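Local coordinates for PhnB protein (Bacillus cereus, PDB 3OMS) that is of unestablished function but has a glyoxalase-type fold and may act as a 3-demethylubiquinone-9 3-methyltransferase, at residues 19-24 with 66-71; 93-98 with 132-137; 26-31 with 100-105; 79-84 with 123-128. All blocks are in the same frame, centred on the assembly; numbering follows the deposited sequence. Where two conformers were deposited one is given.

Interaction 1: residues 19-24 with 66-71; sequences GKAEEA and FMCIDS
Asp70 and Ala21 meet where the beginning of a helix is held by the end of a strand, and the close part of the contact gathers round a single carboxylate oxygen. Asp70 OD1 accepts two backbone hydrogen bonds, from Gly19 N at 2.8 Å and from Ala21 N at 2.9 Å. The two donors arrive differently: the amide of Ala21 comes on the syn side, 20° out of the carboxylate plane, whereas that of Gly19 stands well above it, at 65°. Asp70 points its CB toward the turn into the helix, and chi1 of -76° sets CG beside the backbone N. Ala21 CB packs against the same oxygen at 3.3 Å and, farther along the strand, rests against Cys68 SG at 3.9 Å.

In the glyoxalase fold each module opens with a strand and a helix followed by three more strands; here helix 21-29 lies against strand 64-70, and Lys20 is the N-cap. The negative carboxylate sits at the amino end of this helix, where the helix dipole would be expected to favour it.

Gly19, though exposed, lends its N-H to this close grip; beside it the contact becomes looser and wetter. Lys20 is exposed, and its chain leads away from the strand. A water accepts from Glu22 N at 2.8 Å and lies 2.7 Å from Asp70 OD2, to which it can donate. That second carboxylate oxygen also takes a hydrogen bond from Val54 N of the neighbouring strand 54-61, while Glu22 forms a salt bridge with Arg42.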
# COMPACT_ATOMS: atom_id res chain seq x y z
N GLY A 19 0.03 3.93 -17.46
CA GLY A 19 -0.52 3.37 -18.70
C GLY A 19 -1.01 1.96 -18.59
O GLY A 19 -1.69 1.50 -19.47
N LYS A 20 -0.68 1.27 -17.51
CA LYS A 20 -1.04 -0.14 -17.35
C LYS A 20 -2.15 -0.43 -16.30
O LYS A 20 -2.37 -1.60 -15.97
CB LYS A 20 0.22 -0.94 -16.99
CG LYS A 20 1.39 -0.76 -18.02
CD LYS A 20 1.39 -1.86 -18.99
CE LYS A 20 2.57 -1.70 -20.03
NZ LYS A 20 2.09 -2.09 -21.36
N ALA A 21 -2.82 0.61 -15.79
CA ALA A 21 -3.76 0.43 -14.67
C ALA A 21 -4.83 -0.62 -15.03
O ALA A 21 -5.13 -1.52 -14.25
CB ALA A 21 -4.45 1.75 -14.27
N GLU A 22 -5.42 -0.46 -16.21
CA GLU A 22 -6.57 -1.28 -16.57
C GLU A 22 -6.12 -2.73 -16.74
O GLU A 22 -6.76 -3.66 -16.22
CB GLU A 22 -7.28 -0.77 -17.81
CG GLU A 22 -8.57 -1.61 -18.10
CD GLU A 22 -9.51 -0.98 -19.08
OE1 GLU A 22 -9.24 0.15 -19.58
OE2 GLU A 22 -10.56 -1.62 -19.36
N GLU A 23 -5.00 -2.94 -17.47
CA GLU A 23 -4.46 -4.28 -17.63
C GLU A 23 -4.14 -4.90 -16.26
O GLU A 23 -4.41 -6.08 -16.00
CB GLU A 23 -3.21 -4.23 -18.50
CG GLU A 23 -2.58 -5.59 -18.85
CD GLU A 23 -1.18 -5.36 -19.46
OE1 GLU A 23 -1.11 -4.77 -20.54
OE2 GLU A 23 -0.18 -5.70 -18.83
N ALA A 24 -3.56 -4.10 -15.38
CA ALA A 24 -3.13 -4.57 -14.07
C ALA A 24 -4.30 -4.99 -13.23
O ALA A 24 -4.32 -6.09 -12.64
CB ALA A 24 -2.31 -3.46 -13.34
N PHE A 66 -9.64 -1.41 -3.54
CA PHE A 66 -8.40 -0.78 -3.97
C PHE A 66 -8.74 0.27 -5.02
O PHE A 66 -9.79 0.19 -5.66
CB PHE A 66 -7.44 -1.83 -4.52
CG PHE A 66 -6.93 -2.75 -3.45
CD1 PHE A 66 -5.69 -2.48 -2.82
CD2 PHE A 66 -7.70 -3.79 -2.98
CE1 PHE A 66 -5.25 -3.27 -1.81
CE2 PHE A 66 -7.26 -4.60 -1.95
CZ PHE A 66 -6.03 -4.34 -1.35
N MSE A 67 -7.90 1.29 -5.15
CA MSE A 67 -8.03 2.26 -6.19
C MSE A 67 -6.79 2.29 -7.06
O MSE A 67 -5.64 2.01 -6.60
CB MSE A 67 -8.29 3.62 -5.57
CG MSE A 67 -9.62 3.74 -4.89
SE MSE A 67 -9.66 5.29 -3.73
CE MSE A 67 -9.84 6.64 -5.06
N CYS A 68 -6.97 2.66 -8.33
CA CYS A 68 -5.81 2.93 -9.19
C CYS A 68 -6.11 4.01 -10.17
O CYS A 68 -7.26 4.37 -10.41
CB CYS A 68 -5.31 1.65 -9.89
SG CYS A 68 -6.50 0.94 -11.07
N ILE A 69 -5.03 4.61 -10.70
CA ILE A 69 -5.08 5.54 -11.79
C ILE A 69 -3.93 5.27 -12.75
O ILE A 69 -2.95 4.63 -12.37
CB ILE A 69 -4.95 7.01 -11.33
CG1 ILE A 69 -3.52 7.31 -10.82
CG2 ILE A 69 -6.02 7.40 -10.29
CD1 ILE A 69 -3.28 8.74 -10.38
N ASP A 70 -4.03 5.83 -13.98
CA ASP A 70 -2.89 6.04 -14.87
C ASP A 70 -2.53 7.50 -14.77
O ASP A 70 -3.32 8.40 -15.19
CB ASP A 70 -3.22 5.68 -16.32
CG ASP A 70 -3.26 4.21 -16.57
OD1 ASP A 70 -2.37 3.50 -16.10
OD2 ASP A 70 -4.17 3.74 -17.30
N SER A 71 -1.38 7.76 -14.17
CA SER A 71 -0.89 9.13 -14.05
C SER A 71 -0.76 9.88 -15.40
O SER A 71 -0.16 9.37 -16.34
CB SER A 71 0.47 9.15 -13.36
OG SER A 71 0.87 10.49 -13.27
O HOH W 1 -4.75 1.31 -18.27

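Interaction 2: residues 93-98 with 132-137; sequences EEIDTV and WQLTLA
The flat group that Ile95 meets is the peptide joining Leu134 to Thr135: Ile95 CD1 lies over one face of it, 3.6 Å from Leu134 C and 3.5 Å from Thr135 N. At the edges of the strand the backbone is engaged in the sheet, Leu134 pairing with Gly122 and Thr135 with Val87, which leaves this face for the helix. Ile95 gets there by an extended chain, with CG1 anti to the backbone N (chi1 -172°). Its side chain and that of Leu134 slide past each other in opposite directions, bringing CD1 within 3.8 Å of Leu134 CB.

Such packing is characteristic of the βαβββ module of the glyoxalase fold, a helix packed on one side of its own mixed sheet. Helix 93-98 runs nearly antiparallel to strand 132-136, with their axes 8.6 Å apart at closest approach and inclined at 161°.

One turn farther along the helix, Val98 reaches the other end of the same leucine, its CG1 standing 3.8 Å from Leu134 CD2. Toward the chain terminus, the nearest approach between the side chains of Ile95 and Leu136 is CG2 to CD1, 4.2 Å. Thr135 points to the opposite side of the strand, where its hydroxyl bonds Ser118 OG and Lys120 O. On the helix, Glu94 forms a salt bridge with Lys10 of the second subunit.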
# COMPACT_ATOMS: atom_id res chain seq x y z
N GLU A 93 -2.33 -25.10 -2.75
CA GLU A 93 -2.72 -24.91 -4.13
C GLU A 93 -2.89 -23.44 -4.47
O GLU A 93 -2.42 -22.98 -5.51
CB GLU A 93 -4.00 -25.65 -4.45
CG GLU A 93 -4.63 -25.26 -5.80
CD GLU A 93 -5.70 -26.26 -6.26
OE1 GLU A 93 -5.69 -27.43 -5.82
OE2 GLU A 93 -6.55 -25.85 -7.09
N GLU A 94 -3.57 -22.69 -3.59
CA GLU A 94 -3.81 -21.31 -3.87
C GLU A 94 -2.48 -20.55 -3.91
O GLU A 94 -2.27 -19.73 -4.80
CB GLU A 94 -4.74 -20.68 -2.83
CG GLU A 94 -4.88 -19.16 -2.96
CD GLU A 94 -5.51 -18.49 -1.71
OE1 GLU A 94 -5.85 -19.15 -0.70
OE2 GLU A 94 -5.59 -17.26 -1.74
N ILE A 95 -1.60 -20.76 -2.94
CA ILE A 95 -0.36 -19.97 -2.87
C ILE A 95 0.53 -20.30 -4.07
O ILE A 95 1.10 -19.39 -4.71
CB ILE A 95 0.39 -20.09 -1.49
CG1 ILE A 95 1.55 -19.06 -1.48
CG2 ILE A 95 0.96 -21.54 -1.24
CD1 ILE A 95 2.19 -18.76 -0.07
N ASP A 96 0.59 -21.58 -4.44
CA ASP A 96 1.37 -22.03 -5.60
C ASP A 96 0.89 -21.37 -6.87
O ASP A 96 1.69 -20.85 -7.67
CB ASP A 96 1.30 -23.57 -5.77
CG ASP A 96 2.10 -24.31 -4.72
OD1 ASP A 96 2.98 -23.72 -4.03
OD2 ASP A 96 1.85 -25.53 -4.56
N THR A 97 -0.43 -21.34 -7.05
CA THR A 97 -1.03 -20.77 -8.25
C THR A 97 -0.87 -19.26 -8.32
O THR A 97 -0.48 -18.75 -9.35
CB THR A 97 -2.53 -21.08 -8.36
OG1 THR A 97 -2.69 -22.49 -8.41
CG2 THR A 97 -3.08 -20.49 -9.66
N VAL A 98 -1.17 -18.54 -7.24
CA VAL A 98 -1.09 -17.10 -7.27
C VAL A 98 0.36 -16.63 -7.40
O VAL A 98 0.66 -15.70 -8.14
CB VAL A 98 -1.71 -16.45 -6.01
CG1 VAL A 98 -1.66 -14.97 -6.12
CG2 VAL A 98 -3.14 -16.90 -5.78
N TRP A 132 4.60 -7.99 -3.84
CA TRP A 132 3.68 -8.91 -3.20
C TRP A 132 4.42 -9.94 -2.33
O TRP A 132 5.46 -10.53 -2.74
CB TRP A 132 2.94 -9.70 -4.26
CG TRP A 132 2.04 -8.95 -5.17
CD1 TRP A 132 2.40 -8.33 -6.32
CD2 TRP A 132 0.62 -8.79 -5.06
NE1 TRP A 132 1.30 -7.80 -6.94
CE2 TRP A 132 0.19 -8.04 -6.17
CE3 TRP A 132 -0.33 -9.21 -4.12
CZ2 TRP A 132 -1.15 -7.72 -6.40
CZ3 TRP A 132 -1.66 -8.84 -4.32
CH2 TRP A 132 -2.07 -8.12 -5.47
N GLN A 133 3.87 -10.16 -1.13
CA GLN A 133 4.35 -11.20 -0.24
C GLN A 133 3.21 -12.17 -0.09
O GLN A 133 2.03 -11.79 0.01
CB GLN A 133 4.72 -10.70 1.17
CG GLN A 133 5.88 -9.71 1.21
CD GLN A 133 6.18 -9.29 2.63
OE1 GLN A 133 6.51 -10.12 3.48
NE2 GLN A 133 6.04 -7.99 2.90
N LEU A 134 3.53 -13.44 -0.10
CA LEU A 134 2.50 -14.47 -0.02
C LEU A 134 2.89 -15.46 1.04
O LEU A 134 4.04 -15.85 1.12
CB LEU A 134 2.35 -15.17 -1.35
CG LEU A 134 1.78 -14.31 -2.48
CD1 LEU A 134 2.90 -13.57 -3.19
CD2 LEU A 134 1.03 -15.25 -3.39
N THR A 135 1.93 -15.83 1.89
CA THR A 135 2.19 -16.80 2.91
C THR A 135 0.99 -17.72 3.12
O THR A 135 -0.13 -17.39 2.75
CB THR A 135 2.58 -16.12 4.21
OG1 THR A 135 3.20 -17.10 5.06
CG2 THR A 135 1.34 -15.47 4.87
N LEU A 136 1.26 -18.91 3.66
CA LEU A 136 0.22 -19.88 3.90
C LEU A 136 -0.20 -19.77 5.38
O LEU A 136 0.66 -19.84 6.26
CB LEU A 136 0.77 -21.25 3.54
CG LEU A 136 -0.17 -22.44 3.39
CD1 LEU A 136 -1.21 -22.14 2.33
CD2 LEU A 136 0.66 -23.68 3.06
N ALA A 137 -1.50 -19.55 5.63
CA ALA A 137 -2.06 -19.40 6.99
C ALA A 137 -2.34 -20.75 7.64
O ALA A 137 -1.54 -21.71 7.53
CB ALA A 137 -3.35 -18.56 6.94

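Interaction 3: residues 26-31 with 100-105; sequences NFYTSL and HKLAQD
Leu31 and Leu102 cross obliquely where the two helices of the glyoxalase fold, 21-29 and 92-103, come together near their carboxyl ends. Each of these helices belongs to one βαβββ module, and the contact joins the two modules mainly through side chains. The closest approach of the leucines is between methyls, Leu31 CD1 to Leu102 CD2 at 3.5 Å.

The other branch of Leu31 serves a different neighbour. CD2 lies 3.6 Å from Lys101 CD, where the leucine and the extended lysine chain slide past each other in opposite directions, so that the aliphatic part of the lysine is used for packing while its NZ lies near a water and Ser30.

Phe27 approaches from farther back on its helix. Its CG is anti to the backbone N (chi1 177°), and the end of the ring comes near Lys101. The edge of that ring is turned to the backbone of Lys101, with CZ 3.4 Å from Lys101 O close to the ring plane. Its CE2 lies 3.9 Å from Leu102 CD2, the same methyl that meets Leu31. Lys127 makes a cation-pi contact with the Phe27 ring.

At the solvent side a water links the segments, donating to Ser30 OG at 2.6 Å and weakly accepting from Lys101 NZ at 3.2 Å; Ser30 OG itself donates in plane to a lone pair of Phe27 O, 2.6 Å away.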
# COMPACT_ATOMS: atom_id res chain seq x y z
N ASN A 26 -7.35 -5.84 -14.34
CA ASN A 26 -7.91 -7.06 -14.91
C ASN A 26 -7.12 -8.30 -14.47
O ASN A 26 -7.69 -9.35 -14.15
CB ASN A 26 -8.06 -6.93 -16.44
CG ASN A 26 -9.33 -6.14 -16.83
OD1 ASN A 26 -10.42 -6.62 -16.68
ND2 ASN A 26 -9.17 -4.94 -17.28
N PHE A 27 -5.80 -8.16 -14.40
CA PHE A 27 -4.92 -9.25 -13.95
C PHE A 27 -5.16 -9.56 -12.50
O PHE A 27 -5.44 -10.72 -12.15
CB PHE A 27 -3.46 -8.86 -14.19
CG PHE A 27 -2.46 -9.88 -13.68
CD1 PHE A 27 -2.52 -11.20 -14.08
CD2 PHE A 27 -1.41 -9.47 -12.87
CE1 PHE A 27 -1.55 -12.13 -13.65
CE2 PHE A 27 -0.44 -10.36 -12.45
CZ PHE A 27 -0.51 -11.69 -12.83
N TYR A 28 -5.16 -8.53 -11.64
CA TYR A 28 -5.27 -8.77 -10.18
C TYR A 28 -6.62 -9.37 -9.80
O TYR A 28 -6.70 -10.28 -8.98
CB TYR A 28 -5.07 -7.48 -9.40
CG TYR A 28 -3.69 -6.87 -9.56
CD1 TYR A 28 -2.55 -7.66 -9.87
CD2 TYR A 28 -3.50 -5.52 -9.37
CE1 TYR A 28 -1.31 -7.06 -10.00
CE2 TYR A 28 -2.31 -4.93 -9.52
CZ TYR A 28 -1.20 -5.69 -9.83
OH TYR A 28 -0.01 -5.02 -9.91
N THR A 29 -7.68 -8.86 -10.40
CA THR A 29 -9.00 -9.35 -10.04
C THR A 29 -9.21 -10.80 -10.50
O THR A 29 -10.12 -11.46 -10.04
CB THR A 29 -10.13 -8.47 -10.57
OG1 THR A 29 -10.01 -8.35 -11.97
CG2 THR A 29 -10.13 -7.08 -9.95
N SER A 30 -8.36 -11.32 -11.39
CA SER A 30 -8.43 -12.74 -11.79
C SER A 30 -7.76 -13.73 -10.81
O SER A 30 -7.93 -14.96 -10.95
CB SER A 30 -7.80 -12.92 -13.17
OG SER A 30 -6.36 -13.00 -13.10
N LEU A 31 -7.04 -13.22 -9.81
CA LEU A 31 -6.17 -14.04 -8.98
C LEU A 31 -6.82 -14.48 -7.70
O LEU A 31 -6.35 -15.42 -7.06
CB LEU A 31 -4.91 -13.24 -8.60
CG LEU A 31 -4.02 -12.79 -9.75
CD1 LEU A 31 -2.84 -12.02 -9.18
CD2 LEU A 31 -3.57 -13.97 -10.58
N HIS A 100 2.94 -18.13 -8.84
CA HIS A 100 3.40 -18.45 -10.21
C HIS A 100 2.83 -17.44 -11.20
O HIS A 100 3.52 -16.99 -12.09
CB HIS A 100 3.00 -19.88 -10.56
CG HIS A 100 3.19 -20.27 -11.99
ND1 HIS A 100 4.43 -20.43 -12.57
CD2 HIS A 100 2.29 -20.59 -12.95
CE1 HIS A 100 4.28 -20.82 -13.82
NE2 HIS A 100 2.99 -20.93 -14.07
N LYS A 101 1.56 -17.08 -11.00
CA LYS A 101 0.96 -16.11 -11.89
C LYS A 101 1.63 -14.74 -11.73
O LYS A 101 1.95 -14.09 -12.73
CB LYS A 101 -0.56 -16.04 -11.66
CG LYS A 101 -1.32 -17.26 -12.28
CD LYS A 101 -2.80 -17.14 -12.03
CE LYS A 101 -3.73 -18.19 -12.70
NZ LYS A 101 -5.13 -17.83 -12.11
N LEU A 102 1.79 -14.29 -10.49
CA LEU A 102 2.39 -12.97 -10.18
C LEU A 102 3.87 -12.89 -10.58
O LEU A 102 4.38 -11.81 -10.92
CB LEU A 102 2.23 -12.65 -8.68
CG LEU A 102 0.86 -12.27 -8.15
CD1 LEU A 102 0.88 -12.31 -6.59
CD2 LEU A 102 0.46 -10.87 -8.67
N ALA A 103 4.56 -14.04 -10.53
CA ALA A 103 5.97 -14.11 -10.93
C ALA A 103 6.22 -13.91 -12.43
O ALA A 103 7.37 -13.65 -12.80
CB ALA A 103 6.59 -15.51 -10.48
N GLN A 104 5.19 -14.06 -13.30
CA GLN A 104 5.41 -14.03 -14.76
C GLN A 104 5.92 -12.65 -15.16
O GLN A 104 5.29 -11.63 -14.86
CB GLN A 104 4.14 -14.35 -15.53
CG GLN A 104 3.39 -15.66 -15.13
CD GLN A 104 4.14 -17.00 -15.35
OE1 GLN A 104 5.31 -17.15 -15.00
NE2 GLN A 104 3.40 -18.00 -15.84
N ASP A 105 7.11 -12.62 -15.74
CA ASP A 105 7.80 -11.37 -16.11
C ASP A 105 8.03 -10.45 -14.91
O ASP A 105 8.18 -9.24 -15.05
CB ASP A 105 7.04 -10.67 -17.25
CG ASP A 105 7.14 -11.43 -18.57
OD1 ASP A 105 8.04 -12.27 -18.72
OD2 ASP A 105 6.32 -11.19 -19.45
O HOH W 2 -5.16 -15.14 -13.90

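Interaction 4: residues 79-84 with 123-128; sequences FTPAMS and WLNDKY
Tyr128, whose carbonyl oxygen meets the ring of Phe79, gives its own N-H to Asp126 OD1 at 2.8 Å, and the same oxygen takes the N-H of Val130 as well. The bond from Tyr128 comes in 48° above the carboxylate plane and closes an Asx turn. The second oxygen of the carboxylate is gripped too, by Tyr28 OH and Trp132 NE1, so Asp126 fixes the loop that carries Tyr128.

Across the contact the meetings are light. Phe79 turns its ring edge to this loop, with CD2 3.5 Å from Tyr128 O near the ring plane, while Phe17 packs edge-to-face with the same ring. Pro81 and Asn125 cross at about a right angle, the ring carbon CG of the proline lying 3.8 Å from Asn125 ND2.

In the fold, segment 79-84 holds the turn and the start of strand 83-89, the first strand of the second βαβββ module, and segment 123-128 holds the end of strand 121-125 in the same sheet and the loop after it. A type I turn from Thr80 to Met83 bends the chain, and within it Thr80 OG1 accepts from Ala82 N at 3.2 Å in an ST turn.

Trp123 has its CG anti to the backbone N (chi1 -164°). The indole edge meets Pro81 O, 4.0 Å from CZ2 and near the ring plane; Ser84 OG is 4.1 Å from the same carbon. The polar ends look elsewhere: Ser84 bonds Gln133, and Trp123 NE1 bonds Ser131. Where the turn runs into the strand, Met83 and Ser84 pair with an antiparallel strand of the second subunit, so the sheet continues across the dimer interface.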
# COMPACT_ATOMS: atom_id res chain seq x y z
N PHE A 79 6.81 1.90 -8.18
CA PHE A 79 6.60 1.07 -7.02
C PHE A 79 7.91 0.59 -6.49
O PHE A 79 8.86 0.38 -7.28
CB PHE A 79 5.72 -0.14 -7.34
CG PHE A 79 4.40 0.22 -7.95
CD1 PHE A 79 3.36 0.68 -7.14
CD2 PHE A 79 4.18 0.06 -9.33
CE1 PHE A 79 2.15 1.02 -7.71
CE2 PHE A 79 2.95 0.39 -9.90
CZ PHE A 79 1.95 0.86 -9.10
N THR A 80 8.00 0.47 -5.16
CA THR A 80 9.16 -0.15 -4.53
C THR A 80 8.66 -1.22 -3.54
O THR A 80 7.46 -1.26 -3.21
CB THR A 80 10.07 0.83 -3.79
OG1 THR A 80 9.44 1.28 -2.57
CG2 THR A 80 10.48 2.04 -4.67
N PRO A 81 9.57 -2.06 -3.05
CA PRO A 81 9.16 -3.02 -2.02
C PRO A 81 8.90 -2.42 -0.65
O PRO A 81 8.49 -3.16 0.24
CB PRO A 81 10.34 -3.99 -1.95
CG PRO A 81 10.95 -3.94 -3.39
CD PRO A 81 10.89 -2.43 -3.62
N ALA A 82 9.09 -1.10 -0.47
CA ALA A 82 8.90 -0.52 0.87
C ALA A 82 7.42 -0.62 1.31
O ALA A 82 7.14 -0.69 2.51
CB ALA A 82 9.40 0.92 0.96
N MSE A 83 6.49 -0.49 0.39
CA MSE A 83 5.06 -0.77 0.66
C MSE A 83 4.64 -1.89 -0.24
O MSE A 83 4.69 -1.73 -1.49
CB MSE A 83 4.17 0.43 0.45
CG MSE A 83 2.76 0.18 1.11
SE MSE A 83 1.60 1.67 0.81
CE MSE A 83 2.64 3.04 1.79
N SER A 84 4.31 -3.03 0.40
CA SER A 84 3.93 -4.26 -0.30
C SER A 84 2.53 -4.77 0.13
O SER A 84 1.93 -4.32 1.14
CB SER A 84 4.97 -5.36 -0.07
OG SER A 84 5.12 -5.67 1.31
N TRP A 123 8.24 -13.79 -1.85
CA TRP A 123 8.18 -12.33 -2.01
C TRP A 123 8.67 -12.03 -3.41
O TRP A 123 9.70 -12.52 -3.85
CB TRP A 123 9.07 -11.63 -0.97
CG TRP A 123 8.83 -10.17 -0.77
CD1 TRP A 123 8.22 -9.30 -1.61
CD2 TRP A 123 9.22 -9.41 0.38
NE1 TRP A 123 8.23 -8.03 -1.07
CE2 TRP A 123 8.84 -8.07 0.15
CE3 TRP A 123 9.84 -9.73 1.60
CZ2 TRP A 123 9.01 -7.05 1.11
CZ3 TRP A 123 10.06 -8.70 2.54
CH2 TRP A 123 9.64 -7.39 2.28
N LEU A 124 7.88 -11.26 -4.14
CA LEU A 124 8.25 -10.89 -5.51
C LEU A 124 7.77 -9.50 -5.85
O LEU A 124 6.97 -8.90 -5.08
CB LEU A 124 7.61 -11.88 -6.49
CG LEU A 124 6.08 -12.17 -6.43
CD1 LEU A 124 5.33 -10.97 -7.07
CD2 LEU A 124 5.78 -13.46 -7.20
N ASN A 125 8.27 -8.99 -6.97
CA ASN A 125 7.64 -7.87 -7.67
C ASN A 125 6.98 -8.37 -8.90
O ASN A 125 7.56 -9.17 -9.63
CB ASN A 125 8.68 -6.82 -8.08
CG ASN A 125 9.41 -6.20 -6.90
OD1 ASN A 125 10.61 -5.87 -7.03
ND2 ASN A 125 8.73 -5.93 -5.81
N ASP A 126 5.74 -7.97 -9.16
CA ASP A 126 5.08 -8.45 -10.36
C ASP A 126 5.58 -7.68 -11.61
O ASP A 126 6.47 -6.80 -11.53
CB ASP A 126 3.56 -8.44 -10.17
CG ASP A 126 2.99 -7.04 -10.11
OD1 ASP A 126 3.72 -6.10 -10.54
OD2 ASP A 126 1.81 -6.91 -9.68
N LYS A 127 5.05 -8.03 -12.76
CA LYS A 127 5.49 -7.45 -14.02
C LYS A 127 5.29 -5.93 -14.06
O LYS A 127 5.83 -5.26 -14.94
CB LYS A 127 4.77 -8.09 -15.21
CG LYS A 127 3.27 -7.83 -15.35
CD LYS A 127 2.67 -8.50 -16.57
CE LYS A 127 2.47 -10.02 -16.39
NZ LYS A 127 1.45 -10.52 -15.42
N TYR A 128 4.43 -5.40 -13.19
CA TYR A 128 4.19 -3.96 -13.13
C TYR A 128 5.09 -3.27 -12.13
O TYR A 128 5.04 -2.05 -12.01
CB TYR A 128 2.69 -3.69 -12.83
CG TYR A 128 1.76 -4.40 -13.78
CD1 TYR A 128 1.62 -3.97 -15.09
CD2 TYR A 128 1.06 -5.55 -13.40
CE1 TYR A 128 0.81 -4.63 -15.99
CE2 TYR A 128 0.28 -6.19 -14.26
CZ TYR A 128 0.14 -5.74 -15.56
OH TYR A 128 -0.66 -6.43 -16.45

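Overall arrangement
The four contacts show how a chain of two βαβββ modules is knit together. Interaction 1 sets the first helix, 21-29, on the first sheet; interaction 2 does the same for helix 92-103 on the second. The centres of interactions 1 and 2 are 23 Å apart, on opposite sides of the chain's centre. Interaction 3, about 14 Å and 12 Å from their centres, joins these two helices. Interaction 4 shares the second sheet with interaction 2 and touches the other three, reaching interaction 1 through Tyr128 and Glu23. Along the chain interaction 1 closes before 2 and 4 open, whereas 3 alternates with each of the others. Interaction 3 thus bridges the modules while 1, 2 and 4 reach the second subunit, consistent with a paired glyoxalase-type fold.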